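PRESAN domain-containing protein (Plasmodium falciparum, PDB 7D2W) is of unknown function but, as a PHIST-family four-helix bundle carrying a PRESAN domain, probably acts through binding other proteins. Local coordinates at residues K173-K176 against I177-Q181. Residues are numbered along the deposited sequence; the frame is centred on the assembly and turned at random. Where two conformers were deposited one is given.
Sequences KYEK and IFSEQ
Y174 meets both I177 and F178 one helical turn further along helix 149-181, and its side chain can be followed outward. CB lies 4.1 Å from F178 CE2. In the ring, CD1 is 4.0 Å from I177 CD1 and also touches F178 CZ, while CE1 reaches the same isoleucine methyl. The hydroxyl at the tip bonds to D123, which also takes a salt bridge from K173. The two rings meet obliquely, with centroids 5.8 Å apart and planes at 40°.

I177 runs alongside Y174 and K173 in the same direction. Its CG1 stands beside its own backbone N (chi1 -55°), which turns the branch back along the helix, and CD1 comes 4.0 Å from K173 CG.

The backbone is bound i to i+4, as in any alpha-helix: F178 N donates to Y174 O at 2.8 Å with a nearly straight N-H...O angle of 169°, whereas I177 N to K173 O is weak. E175 O accepts from S179 N at 3.1 Å. S179 was modelled in two conformers, and in the one described here its OG also approaches E175 O, a contact too short to be more than doubtful.

S179 touches V172 of the second subunit. Y174 and F178 both pack on C120 of helix 117-144, while L90 and I93 of helix 65-93 meet Y174 and F178 respectively. Aromatic side chains one turn apart, set against two neighbouring helices, mark this as the C-terminal end of the last helix of a four-helix bundle.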
ATOM      1  N   LYS A 173       6.370   7.198  -5.863  1.00 31.47           N
ATOM      2  CA  LYS A 173       7.340   8.285  -5.993  1.00 33.45           C
ATOM      3  C   LYS A 173       8.152   8.171  -7.280  1.00 34.82           C
ATOM      4  O   LYS A 173       8.318   9.159  -8.005  1.00 30.07           O
ATOM      5  CB  LYS A 173       8.270   8.306  -4.776  1.00 34.80           C
ATOM      6  CG  LYS A 173       9.428   9.323  -4.900  1.00 36.12           C
ATOM      7  CD  LYS A 173      10.098   9.595  -3.554  1.00 38.58           C
ATOM      8  CE  LYS A 173      11.031   8.453  -3.159  1.00 39.98           C
ATOM      9  NZ  LYS A 173      11.542   8.550  -1.742  1.00 35.57           N
ATOM     10  N   TYR A 174       8.694   6.979  -7.574  1.00 25.34           N
ATOM     11  CA  TYR A 174       9.573   6.851  -8.729  1.00 32.47           C
ATOM     12  C   TYR A 174       8.795   6.666 -10.019  1.00 35.41           C
ATOM     13  O   TYR A 174       9.295   7.029 -11.090  1.00 34.85           O
ATOM     14  CB  TYR A 174      10.578   5.704  -8.525  1.00 32.99           C
ATOM     15  CG  TYR A 174      11.635   6.153  -7.563  1.00 34.96           C
ATOM     16  CD1 TYR A 174      12.629   7.041  -7.973  1.00 35.69           C
ATOM     17  CD2 TYR A 174      11.590   5.779  -6.228  1.00 32.64           C
ATOM     18  CE1 TYR A 174      13.569   7.511  -7.088  1.00 39.71           C
ATOM     19  CE2 TYR A 174      12.532   6.245  -5.326  1.00 32.32           C
ATOM     20  CZ  TYR A 174      13.509   7.116  -5.764  1.00 39.23           C
ATOM     21  OH  TYR A 174      14.436   7.582  -4.878  1.00 39.44           O
ATOM     22  N   GLU A 175       7.583   6.108  -9.952  1.00 31.53           N
ATOM     23  CA  GLU A 175       6.779   6.024 -11.166  1.00 35.23           C
ATOM     24  C   GLU A 175       6.524   7.410 -11.734  1.00 37.28           C
ATOM     25  O   GLU A 175       6.573   7.610 -12.959  1.00 39.00           O
ATOM     26  CB  GLU A 175       5.455   5.319 -10.903  1.00 33.34           C
ATOM     27  CG  GLU A 175       4.793   4.880 -12.195  1.00 41.18           C
ATOM     28  CD  GLU A 175       3.387   4.352 -11.992  1.00 54.10           C
ATOM     29  OE1 GLU A 175       2.968   4.203 -10.832  1.00 55.65           O
ATOM     30  OE2 GLU A 175       2.697   4.088 -12.997  1.00 57.55           O
ATOM     31  N   LYS A 176       6.278   8.382 -10.859  1.00 30.79           N
ATOM     32  CA  LYS A 176       6.041   9.742 -11.321  1.00 40.09           C
ATOM     33  C   LYS A 176       7.308  10.335 -11.918  1.00 45.58           C
ATOM     34  O   LYS A 176       7.278  10.902 -13.016  1.00 48.37           O
ATOM     35  CB  LYS A 176       5.531  10.609 -10.170  1.00 37.71           C
ATOM     36  CG  LYS A 176       4.098  10.324  -9.772  1.00 52.23           C
ATOM     37  CD  LYS A 176       3.576  11.348  -8.772  1.00 58.12           C
ATOM     38  CE  LYS A 176       3.580  10.802  -7.349  1.00 65.09           C
ATOM     39  NZ  LYS A 176       2.271  11.031  -6.668  1.00 67.71           N
ATOM     40  N   ILE A 177       8.434  10.207 -11.209  1.00 41.28           N
ATOM     41  CA  ILE A 177       9.685  10.796 -11.686  1.00 38.02           C
ATOM     42  C   ILE A 177      10.097  10.173 -13.011  1.00 34.39           C
ATOM     43  O   ILE A 177      10.440  10.880 -13.964  1.00 39.64           O
ATOM     44  CB  ILE A 177      10.799  10.644 -10.636  1.00 41.63           C
ATOM     45  CG1 ILE A 177      10.365  11.217  -9.298  1.00 34.49           C
ATOM     46  CG2 ILE A 177      12.050  11.373 -11.089  1.00 44.44           C
ATOM     47  CD1 ILE A 177      11.267  10.784  -8.171  1.00 39.21           C
ATOM     48  N   PHE A 178      10.102   8.838 -13.085  1.00 31.23           N
ATOM     49  CA  PHE A 178      10.587   8.185 -14.296  1.00 36.57           C
ATOM     50  C   PHE A 178       9.688   8.493 -15.491  1.00 45.87           C
ATOM     51  O   PHE A 178      10.180   8.751 -16.593  1.00 47.76           O
ATOM     52  CB  PHE A 178      10.699   6.678 -14.077  1.00 42.65           C
ATOM     53  CG  PHE A 178      11.852   6.271 -13.191  1.00 41.08           C
ATOM     54  CD1 PHE A 178      12.952   7.101 -13.027  1.00 47.55           C
ATOM     55  CD2 PHE A 178      11.833   5.047 -12.526  1.00 44.46           C
ATOM     56  CE1 PHE A 178      14.012   6.724 -12.214  1.00 48.56           C
ATOM     57  CE2 PHE A 178      12.889   4.667 -11.712  1.00 44.51           C
ATOM     58  CZ  PHE A 178      13.979   5.511 -11.556  1.00 45.29           C
ATOM     59  N   SER A 179       8.369   8.493 -15.290  0.52 45.79           N
ATOM     60  CA  SER A 179       7.459   8.792 -16.392  0.52 48.91           C
ATOM     61  C   SER A 179       7.643  10.222 -16.894  0.52 50.49           C
ATOM     62  O   SER A 179       7.563  10.480 -18.102  0.52 52.95           O
ATOM     63  CB  SER A 179       6.015   8.553 -15.957  0.52 48.32           C
ATOM     64  OG  SER A 179       5.862   7.275 -15.364  0.52 49.09           O
ATOM     65  N   GLU A 180       7.898  11.166 -15.983  1.00 50.64           N
ATOM     66  CA  GLU A 180       8.126  12.549 -16.386  1.00 51.72           C
ATOM     67  C   GLU A 180       9.471  12.714 -17.099  1.00 57.18           C
ATOM     68  O   GLU A 180       9.592  13.532 -18.021  1.00 48.69           O
ATOM     69  CB  GLU A 180       8.018  13.443 -15.146  1.00 56.04           C
ATOM     70  CG  GLU A 180       8.588  14.851 -15.260  1.00 69.01           C
ATOM     71  CD  GLU A 180       8.365  15.663 -13.985  1.00 79.59           C
ATOM     72  OE1 GLU A 180       8.157  15.050 -12.911  1.00 81.26           O
ATOM     73  OE2 GLU A 180       8.392  16.911 -14.057  1.00 83.11           O
ATOM     74  N   GLN A 181      10.483  11.931 -16.707  1.00 55.36           N
ATOM     75  CA  GLN A 181      11.764  11.975 -17.404  1.00 58.92           C
ATOM     76  C   GLN A 181      11.648  11.449 -18.830  1.00 58.80           C
ATOM     77  O   GLN A 181      12.368  11.917 -19.722  1.00 62.73           O
ATOM     78  CB  GLN A 181      12.815  11.183 -16.620  1.00 52.71           C
ATOM     79  CG  GLN A 181      13.451  11.979 -15.492  1.00 52.17           C
ATOM     80  CD  GLN A 181      14.396  11.157 -14.633  1.00 52.48           C
ATOM     81  OE1 GLN A 181      14.305   9.930 -14.572  1.00 48.70           O
ATOM     82  NE2 GLN A 181      15.300  11.838 -13.947  1.00 60.79           N
TER